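Local coordinates for protein galactose mutarotase related enzyme (Lactobacillus acidophilus, PDB 3DCD) that is of unknown function but probably binds carbohydrate and may act as a sugar isomerase of the aldose 1-epimerase type, at residues Y3-N7 against H86-I91; D133-G139 against M274-P279. All coordinates share one frame; numbering follows the deposited sequence.

How the contacts relate
Neither contact lies deep in the protein: contact 1 is a surface contact with two buried residues, I5 and I91, whereas contact 2 is partly buried, with six. They share no strand, and their nearest atoms are about 17 Å apart. Contact 1 brings the edge strand 2-6 of a three-stranded sheet onto the hairpin that begins the nine-stranded sheet, and two hydrogen bonds, one from a histidine side chain, do the polar work. Contact 2 is regular antiparallel pairing inside a different sheet, with four backbone hydrogen bonds and a larger buried surface, 638 against 456 Å². Both belong to the aldose 1-epimerase fold of this single chain.

Contact 1 of 2, residues Y3-N7 against H86-I91; sequences YTIEN and HTKESI
H86 reaches across to the backbone of T4, its NE2 donating to T4 O at 2.8 Å with an N-H...O angle of 155°. The oxygen lies in the imidazole plane, but the donor stands above the plane of the T4 carbonyl. With chi1 at -177°, CG lies trans to the H86 backbone N, and the ring extends toward strand 2-6. The second bond runs the other way, from E6 N to K88 O, 3.0 Å long. K88 O also receives a CA-H...O contact from I5 CA at 3.2 Å. A water donates to T4 O and, weakly, to K88 O, linking the two acceptors.

K88 and E89 are the central residues of a type I turn from T87 to S90, the tip of the beta hairpin of strands 82-87 and 90-96. Strand 2-6 pairs with strand 10-15, so the contact sets the edge of the three-stranded sheet against the turn at the edge of the nine-stranded one.

Farther out, the Y3 ring presents its edge to the face of H86 in an offset edge-to-face pair, centroids 5.7 Å apart and planes at 89°. I91 CD1 rests 3.5 Å from Y3 CB. I5 CG2 packs on I91 CG2 at 3.8 Å. Beyond these, the K88 chain passes E6 obliquely, CE 4.1 Å from E6 CG, and with E89 CG it closes over E6 O, buried without a hydrogen-bond partner.

Contact 2 of 2, residues D133-G139 against M274-P279; sequences DETMIFG and MNHLKP
M136 and L277 form a hydrogen-bonded antiparallel pair, as do F138 and N275, with I137 and H276 the non-hydrogen-bonded pair between them; the strand axes approach to 4.8 Å at 156°. The four N-H...O bonds are nearly uniform: L277 N to M136 O measures 2.8 Å and F138 N to N275 O 3.1 Å.

Side chains alternate between the two faces. On that of M136 and F138, the selenomethionine M136 lies alongside L277, and CE meets L277 CD2 tightly at 3.4 Å. A chi1 of 72° turns the F138 ring toward the neighbouring strand: N275 CB makes a CH-pi contact over one face, 3.9 Å from the ring centroid, while L277 CB meets the ring edge. V128 and F283 of the nine-stranded sheet pack against this face. On the other, I137 CG2 makes a CH-pi contact over the H276 ring, 4.2 Å from its centroid, and touches M274 CB at 3.5 Å. Selenomethionine M274 bends at chi2 and chi3, bringing CE to 3.5 Å from F138 CA.

The short strand 275-277 thus edges strand 136-147, whose sheet packs on the nine-stranded one, consistent with the beta-sandwich fold of the galactose mutarotase family.

Contact 1 of 2, residues Y3-N7 against H86-I91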
ATOM      1  N   TYR A   3      15.415  10.915  -3.763  1.00 17.48           N
ATOM      2  CA  TYR A   3      16.525  10.462  -2.934  1.00 17.20           C
ATOM      3  C   TYR A   3      16.734   8.983  -3.221  1.00 16.87           C
ATOM      4  O   TYR A   3      15.773   8.252  -3.475  1.00 16.28           O
ATOM      5  CB  TYR A   3      16.200  10.659  -1.443  1.00 17.07           C
ATOM      6  CG  TYR A   3      16.045  12.118  -1.037  1.00 17.34           C
ATOM      7  CD1 TYR A   3      14.823  12.773  -1.161  1.00 17.16           C
ATOM      8  CD2 TYR A   3      17.124  12.838  -0.538  1.00 17.61           C
ATOM      9  CE1 TYR A   3      14.679  14.119  -0.800  1.00 17.38           C
ATOM     10  CE2 TYR A   3      16.989  14.185  -0.171  1.00 18.49           C
ATOM     11  CZ  TYR A   3      15.760  14.808  -0.310  1.00 17.92           C
ATOM     12  OH  TYR A   3      15.631  16.125   0.047  1.00 20.31           O
ATOM     13  N   THR A   4      17.992   8.555  -3.166  1.00 16.86           N
ATOM     14  CA  THR A   4      18.378   7.181  -3.464  1.00 16.54           C
ATOM     15  C   THR A   4      18.917   6.464  -2.235  1.00 16.10           C
ATOM     16  O   THR A   4      19.685   7.046  -1.467  1.00 15.03           O
ATOM     17  CB  THR A   4      19.473   7.181  -4.547  1.00 16.95           C
ATOM     18  OG1 THR A   4      18.909   7.667  -5.762  1.00 18.39           O
ATOM     19  CG2 THR A   4      20.045   5.765  -4.778  1.00 18.23           C
ATOM     20  N   ILE A   5      18.467   5.220  -2.049  1.00 15.47           N
ATOM     21  CA  ILE A   5      19.099   4.254  -1.153  1.00 15.83           C
ATOM     22  C   ILE A   5      19.429   3.027  -2.011  1.00 15.93           C
ATOM     23  O   ILE A   5      18.683   2.689  -2.930  1.00 15.90           O
ATOM     24  CB  ILE A   5      18.238   3.893   0.118  1.00 15.24           C
ATOM     25  CG1 ILE A   5      16.889   3.244  -0.246  1.00 15.97           C
ATOM     26  CG2 ILE A   5      18.027   5.147   0.998  1.00 15.48           C
ATOM     27  CD1 ILE A   5      16.121   2.619   0.937  1.00 15.66           C
ATOM     28  N   GLU A   6      20.556   2.380  -1.734  1.00 16.27           N
ATOM     29  CA  GLU A   6      21.043   1.337  -2.633  1.00 17.14           C
ATOM     30  C   GLU A   6      22.081   0.434  -2.002  1.00 17.03           C
ATOM     31  O   GLU A   6      22.757   0.807  -1.043  1.00 16.91           O
ATOM     32  CB  GLU A   6      21.603   1.948  -3.932  1.00 16.97           C
ATOM     33  CG  GLU A   6      22.876   2.753  -3.776  1.00 18.07           C
ATOM     34  CD  GLU A   6      23.425   3.233  -5.113  1.00 19.44           C
ATOM     35  OE1 GLU A   6      23.775   4.424  -5.235  1.00 21.22           O
ATOM     36  OE2 GLU A   6      23.525   2.414  -6.049  1.00 23.52           O
ATOM     37  N   ASN A   7      22.183  -0.773  -2.545  1.00 17.31           N
ATOM     38  CA  ASN A   7      23.265  -1.678  -2.205  1.00 17.60           C
ATOM     39  C   ASN A   7      23.669  -2.442  -3.454  1.00 18.29           C
ATOM     40  O   ASN A   7      23.312  -2.037  -4.562  1.00 17.94           O
ATOM     41  CB  ASN A   7      22.875  -2.614  -1.049  1.00 16.88           C
ATOM     42  CG  ASN A   7      21.565  -3.370  -1.294  1.00 17.10           C
ATOM     43  OD1 ASN A   7      20.855  -3.692  -0.349  1.00 16.45           O
ATOM     44  ND2 ASN A   7      21.237  -3.629  -2.548  1.00 14.35           N
ATOM     45  N   HIS A  86      19.004  10.132   6.432  1.00 18.99           N
ATOM     46  CA  HIS A  86      19.281   9.502   5.137  1.00 18.74           C
ATOM     47  C   HIS A  86      20.712   8.976   5.112  1.00 18.99           C
ATOM     48  O   HIS A  86      21.650   9.756   5.159  1.00 18.56           O
ATOM     49  CB  HIS A  86      19.059  10.506   3.996  1.00 18.36           C
ATOM     50  CG  HIS A  86      19.258   9.938   2.622  1.00 17.28           C
ATOM     51  ND1 HIS A  86      19.589  10.725   1.539  1.00 17.10           N
ATOM     52  CD2 HIS A  86      19.174   8.669   2.153  1.00 15.66           C
ATOM     53  CE1 HIS A  86      19.698   9.968   0.461  1.00 15.57           C
ATOM     54  NE2 HIS A  86      19.442   8.717   0.806  1.00 14.89           N
ATOM     55  N   THR A  87      20.851   7.653   5.089  1.00 19.20           N
ATOM     56  CA  THR A  87      22.152   6.991   4.954  1.00 20.09           C
ATOM     57  C   THR A  87      22.106   6.112   3.688  1.00 20.21           C
ATOM     58  O   THR A  87      21.089   6.098   2.986  1.00 19.29           O
ATOM     59  CB  THR A  87      22.508   6.152   6.202  1.00 19.93           C
ATOM     60  OG1 THR A  87      21.477   5.188   6.436  1.00 21.94           O
ATOM     61  CG2 THR A  87      22.653   7.045   7.441  1.00 20.62           C
ATOM     62  N   LYS A  88      23.190   5.389   3.389  1.00 20.35           N
ATOM     63  CA  LYS A  88      23.253   4.691   2.110  1.00 21.18           C
ATOM     64  C   LYS A  88      22.092   3.731   1.915  1.00 20.18           C
ATOM     65  O   LYS A  88      21.561   3.651   0.823  1.00 20.29           O
ATOM     66  CB  LYS A  88      24.589   3.973   1.880  1.00 21.36           C
ATOM     67  CG  LYS A  88      24.724   3.470   0.439  1.00 22.46           C
ATOM     68  CD  LYS A  88      26.099   2.884   0.103  1.00 23.64           C
ATOM     69  CE  LYS A  88      26.115   2.393  -1.354  1.00 26.22           C
ATOM     70  NZ  LYS A  88      27.498   2.203  -1.932  1.00 30.41           N
ATOM     71  N   GLU A  89      21.702   3.018   2.965  1.00 20.07           N
ATOM     72  CA  GLU A  89      20.669   1.968   2.836  1.00 20.43           C
ATOM     73  C   GLU A  89      19.388   2.265   3.608  1.00 19.05           C
ATOM     74  O   GLU A  89      18.576   1.364   3.817  1.00 18.94           O
ATOM     75  CB  GLU A  89      21.210   0.604   3.285  1.00 20.00           C
ATOM     76  CG  GLU A  89      22.366   0.042   2.481  1.00 22.11           C
ATOM     77  CD  GLU A  89      23.017  -1.153   3.182  1.00 23.74           C
ATOM     78  OE1 GLU A  89      22.464  -1.628   4.196  1.00 32.65           O
ATOM     79  OE2 GLU A  89      24.091  -1.607   2.751  1.00 26.41           O
ATOM     80  N   SER A  90      19.206   3.517   4.040  1.00 18.23           N
ATOM     81  CA  SER A  90      18.025   3.876   4.818  1.00 17.45           C
ATOM     82  C   SER A  90      17.634   5.333   4.658  1.00 16.83           C
ATOM     83  O   SER A  90      18.493   6.210   4.540  1.00 16.71           O
ATOM     84  CB  SER A  90      18.249   3.571   6.306  1.00 18.36           C
ATOM     85  OG  SER A  90      17.028   3.700   7.026  1.00 19.80           O
ATOM     86  N   ILE A  91      16.332   5.595   4.686  1.00 15.95           N
ATOM     87  CA  ILE A  91      15.842   6.987   4.657  1.00 15.71           C
ATOM     88  C   ILE A  91      14.521   7.051   5.407  1.00 15.32           C
ATOM     89  O   ILE A  91      13.710   6.136   5.340  1.00 15.11           O
ATOM     90  CB  ILE A  91      15.738   7.539   3.198  1.00 14.81           C
ATOM     91  CG1 ILE A  91      15.349   9.016   3.170  1.00 15.04           C
ATOM     92  CG2 ILE A  91      14.780   6.679   2.340  1.00 16.63           C
ATOM     93  CD1 ILE A  91      15.718   9.700   1.876  1.00 14.55           C
TER
HETATM   94  O   HOH W   1      22.450   5.967  -1.467  1.00 27.92           O

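Contact 2 of 2, residues D133-G139 against M274-P279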
ATOM      1  N   ASP A 133      -4.192  16.019  22.436  1.00 22.53           N
ATOM      2  CA  ASP A 133      -4.593  15.764  23.820  1.00 23.86           C
ATOM      3  C   ASP A 133      -5.727  14.744  23.941  1.00 24.07           C
ATOM      4  O   ASP A 133      -6.148  14.412  25.054  1.00 24.12           O
ATOM      5  CB  ASP A 133      -4.891  17.064  24.588  1.00 24.71           C
ATOM      6  CG  ASP A 133      -5.876  17.986  23.866  1.00 26.28           C
ATOM      7  OD1 ASP A 133      -6.567  17.546  22.918  1.00 28.72           O
ATOM      8  OD2 ASP A 133      -5.949  19.171  24.264  1.00 29.29           O
ATOM      9  N   GLU A 134      -6.205  14.238  22.802  1.00 24.10           N
ATOM     10  CA  GLU A 134      -7.193  13.152  22.790  1.00 24.36           C
ATOM     11  C   GLU A 134      -6.738  11.977  21.934  1.00 23.36           C
ATOM     12  O   GLU A 134      -5.795  12.096  21.163  1.00 22.53           O
ATOM     13  CB  GLU A 134      -8.565  13.643  22.303  1.00 25.19           C
ATOM     14  CG  GLU A 134      -9.205  14.777  23.139  1.00 28.34           C
ATOM     15  CD  GLU A 134      -9.707  14.332  24.527  1.00 33.51           C
ATOM     16  OE1 GLU A 134     -10.101  13.156  24.704  1.00 34.56           O
ATOM     17  OE2 GLU A 134      -9.724  15.184  25.452  1.00 37.12           O
ATOM     18  N   THR A 135      -7.430  10.849  22.068  1.00 22.91           N
ATOM     19  CA  THR A 135      -7.123   9.647  21.287  1.00 22.53           C
ATOM     20  C   THR A 135      -7.268   9.941  19.789  1.00 22.41           C
ATOM     21  O   THR A 135      -8.283  10.478  19.347  1.00 22.05           O
ATOM     22  CB  THR A 135      -8.006   8.467  21.737  1.00 22.45           C
ATOM     23  OG1 THR A 135      -7.642   8.122  23.079  1.00 23.37           O
ATOM     24  CG2 THR A 135      -7.807   7.246  20.864  1.00 21.19           C
HETATM   25  N   MSE A 136      -6.215   9.632  19.036  1.00 22.16           N
HETATM   26  CA  MSE A 136      -6.190   9.827  17.593  1.00 22.72           C
HETATM   27  C   MSE A 136      -6.762   8.598  16.885  1.00 20.23           C
HETATM   28  O   MSE A 136      -6.502   7.474  17.289  1.00 19.50           O
HETATM   29  CB  MSE A 136      -4.754  10.075  17.148  1.00 22.15           C
HETATM   30  CG  MSE A 136      -4.582  10.254  15.666  1.00 24.47           C
HETATM   31 SE   MSE A 136      -2.779  10.893  15.361  1.00 30.35          SE
HETATM   32  CE  MSE A 136      -1.886   9.198  15.546  1.00 33.28           C
ATOM     33  N   ILE A 137      -7.537   8.828  15.824  1.00 19.17           N
ATOM     34  CA  ILE A 137      -8.181   7.750  15.059  1.00 18.22           C
ATOM     35  C   ILE A 137      -7.690   7.850  13.609  1.00 17.82           C
ATOM     36  O   ILE A 137      -7.923   8.867  12.966  1.00 16.05           O
ATOM     37  CB  ILE A 137      -9.738   7.826  15.171  1.00 17.89           C
ATOM     38  CG1 ILE A 137     -10.138   7.766  16.656  1.00 18.15           C
ATOM     39  CG2 ILE A 137     -10.382   6.639  14.444  1.00 17.48           C
ATOM     40  CD1 ILE A 137     -11.539   8.274  17.015  1.00 19.11           C
ATOM     41  N   PHE A 138      -6.972   6.820  13.145  1.00 16.88           N
ATOM     42  CA  PHE A 138      -6.359   6.801  11.811  1.00 17.17           C
ATOM     43  C   PHE A 138      -6.264   5.410  11.181  1.00 17.52           C
ATOM     44  O   PHE A 138      -6.228   4.365  11.883  1.00 17.60           O
ATOM     45  CB  PHE A 138      -4.942   7.400  11.841  1.00 17.71           C
ATOM     46  CG  PHE A 138      -3.942   6.512  12.505  1.00 17.52           C
ATOM     47  CD1 PHE A 138      -3.840   6.483  13.899  1.00 17.28           C
ATOM     48  CD2 PHE A 138      -3.126   5.671  11.751  1.00 18.52           C
ATOM     49  CE1 PHE A 138      -2.935   5.629  14.520  1.00 17.17           C
ATOM     50  CE2 PHE A 138      -2.232   4.821  12.363  1.00 18.39           C
ATOM     51  CZ  PHE A 138      -2.132   4.796  13.746  1.00 17.56           C
ATOM     52  N   GLY A 139      -6.207   5.409   9.846  1.00 16.93           N
ATOM     53  CA  GLY A 139      -5.843   4.237   9.068  1.00 16.04           C
ATOM     54  C   GLY A 139      -4.536   4.553   8.347  1.00 15.86           C
ATOM     55  O   GLY A 139      -4.241   5.711   8.074  1.00 15.86           O
HETATM   56  N   MSE A 274     -10.452   1.178  12.125  1.00 18.02           N
HETATM   57  CA  MSE A 274      -9.519   2.285  12.371  1.00 18.53           C
HETATM   58  C   MSE A 274      -8.647   1.947  13.554  1.00 18.66           C
HETATM   59  O   MSE A 274      -9.064   1.177  14.435  1.00 19.41           O
HETATM   60  CB  MSE A 274     -10.251   3.609  12.627  1.00 18.55           C
HETATM   61  CG  MSE A 274     -10.929   4.197  11.406  1.00 20.11           C
HETATM   62 SE   MSE A 274      -9.599   4.753  10.059  1.00 26.78          SE
HETATM   63  CE  MSE A 274      -9.599   6.663  10.451  1.00 18.61           C
ATOM     64  N   ASN A 275      -7.435   2.487  13.556  1.00 17.73           N
ATOM     65  CA  ASN A 275      -6.551   2.433  14.729  1.00 18.32           C
ATOM     66  C   ASN A 275      -6.857   3.552  15.733  1.00 18.25           C
ATOM     67  O   ASN A 275      -7.077   4.698  15.342  1.00 18.04           O
ATOM     68  CB  ASN A 275      -5.069   2.497  14.309  1.00 18.19           C
ATOM     69  CG  ASN A 275      -4.731   1.507  13.217  1.00 19.87           C
ATOM     70  OD1 ASN A 275      -4.570   1.884  12.048  1.00 20.57           O
ATOM     71  ND2 ASN A 275      -4.643   0.232  13.574  1.00 16.85           N
ATOM     72  N   HIS A 276      -6.865   3.216  17.024  1.00 18.29           N
ATOM     73  CA  HIS A 276      -7.063   4.199  18.097  1.00 19.30           C
ATOM     74  C   HIS A 276      -5.792   4.337  18.924  1.00 19.54           C
ATOM     75  O   HIS A 276      -5.324   3.357  19.515  1.00 19.95           O
ATOM     76  CB  HIS A 276      -8.235   3.793  18.980  1.00 20.20           C
ATOM     77  CG  HIS A 276      -9.558   3.883  18.283  1.00 21.51           C
ATOM     78  ND1 HIS A 276      -9.930   3.011  17.282  1.00 25.98           N
ATOM     79  CD2 HIS A 276     -10.587   4.749  18.430  1.00 23.25           C
ATOM     80  CE1 HIS A 276     -11.129   3.341  16.838  1.00 24.34           C
ATOM     81  NE2 HIS A 276     -11.549   4.390  17.518  1.00 24.39           N
ATOM     82  N   LEU A 277      -5.218   5.535  18.921  1.00 19.24           N
ATOM     83  CA  LEU A 277      -3.902   5.772  19.500  1.00 19.56           C
ATOM     84  C   LEU A 277      -3.958   6.835  20.590  1.00 19.86           C
ATOM     85  O   LEU A 277      -4.237   8.011  20.326  1.00 19.14           O
ATOM     86  CB  LEU A 277      -2.891   6.164  18.398  1.00 19.71           C
ATOM     87  CG  LEU A 277      -1.419   6.331  18.799  1.00 20.25           C
ATOM     88  CD1 LEU A 277      -0.838   5.010  19.297  1.00 20.88           C
ATOM     89  CD2 LEU A 277      -0.568   6.879  17.643  1.00 19.85           C
ATOM     90  N   LYS A 278      -3.674   6.417  21.822  1.00 20.60           N
ATOM     91  CA  LYS A 278      -3.749   7.334  22.961  1.00 20.97           C
ATOM     92  C   LYS A 278      -2.700   8.468  22.895  1.00 20.95           C
ATOM     93  O   LYS A 278      -1.645   8.316  22.252  1.00 21.26           O
ATOM     94  CB  LYS A 278      -3.642   6.555  24.279  1.00 21.63           C
ATOM     95  CG  LYS A 278      -4.756   5.539  24.481  1.00 24.02           C
ATOM     96  CD  LYS A 278      -4.847   5.098  25.929  1.00 26.18           C
ATOM     97  CE  LYS A 278      -5.928   4.037  26.109  1.00 27.92           C
ATOM     98  NZ  LYS A 278      -6.025   3.610  27.531  1.00 29.50           N
ATOM     99  N   PRO A 279      -2.991   9.612  23.549  1.00 20.25           N
ATOM    100  CA  PRO A 279      -2.104  10.775  23.494  1.00 20.16           C
ATOM    101  C   PRO A 279      -0.660  10.437  23.861  1.00 19.91           C
ATOM    102  O   PRO A 279      -0.416   9.705  24.814  1.00 19.66           O
ATOM    103  CB  PRO A 279      -2.728  11.735  24.514  1.00 20.49           C
ATOM    104  CG  PRO A 279      -4.178  11.384  24.496  1.00 20.05           C
ATOM    105  CD  PRO A 279      -4.190   9.890  24.369  1.00 20.48           C
TER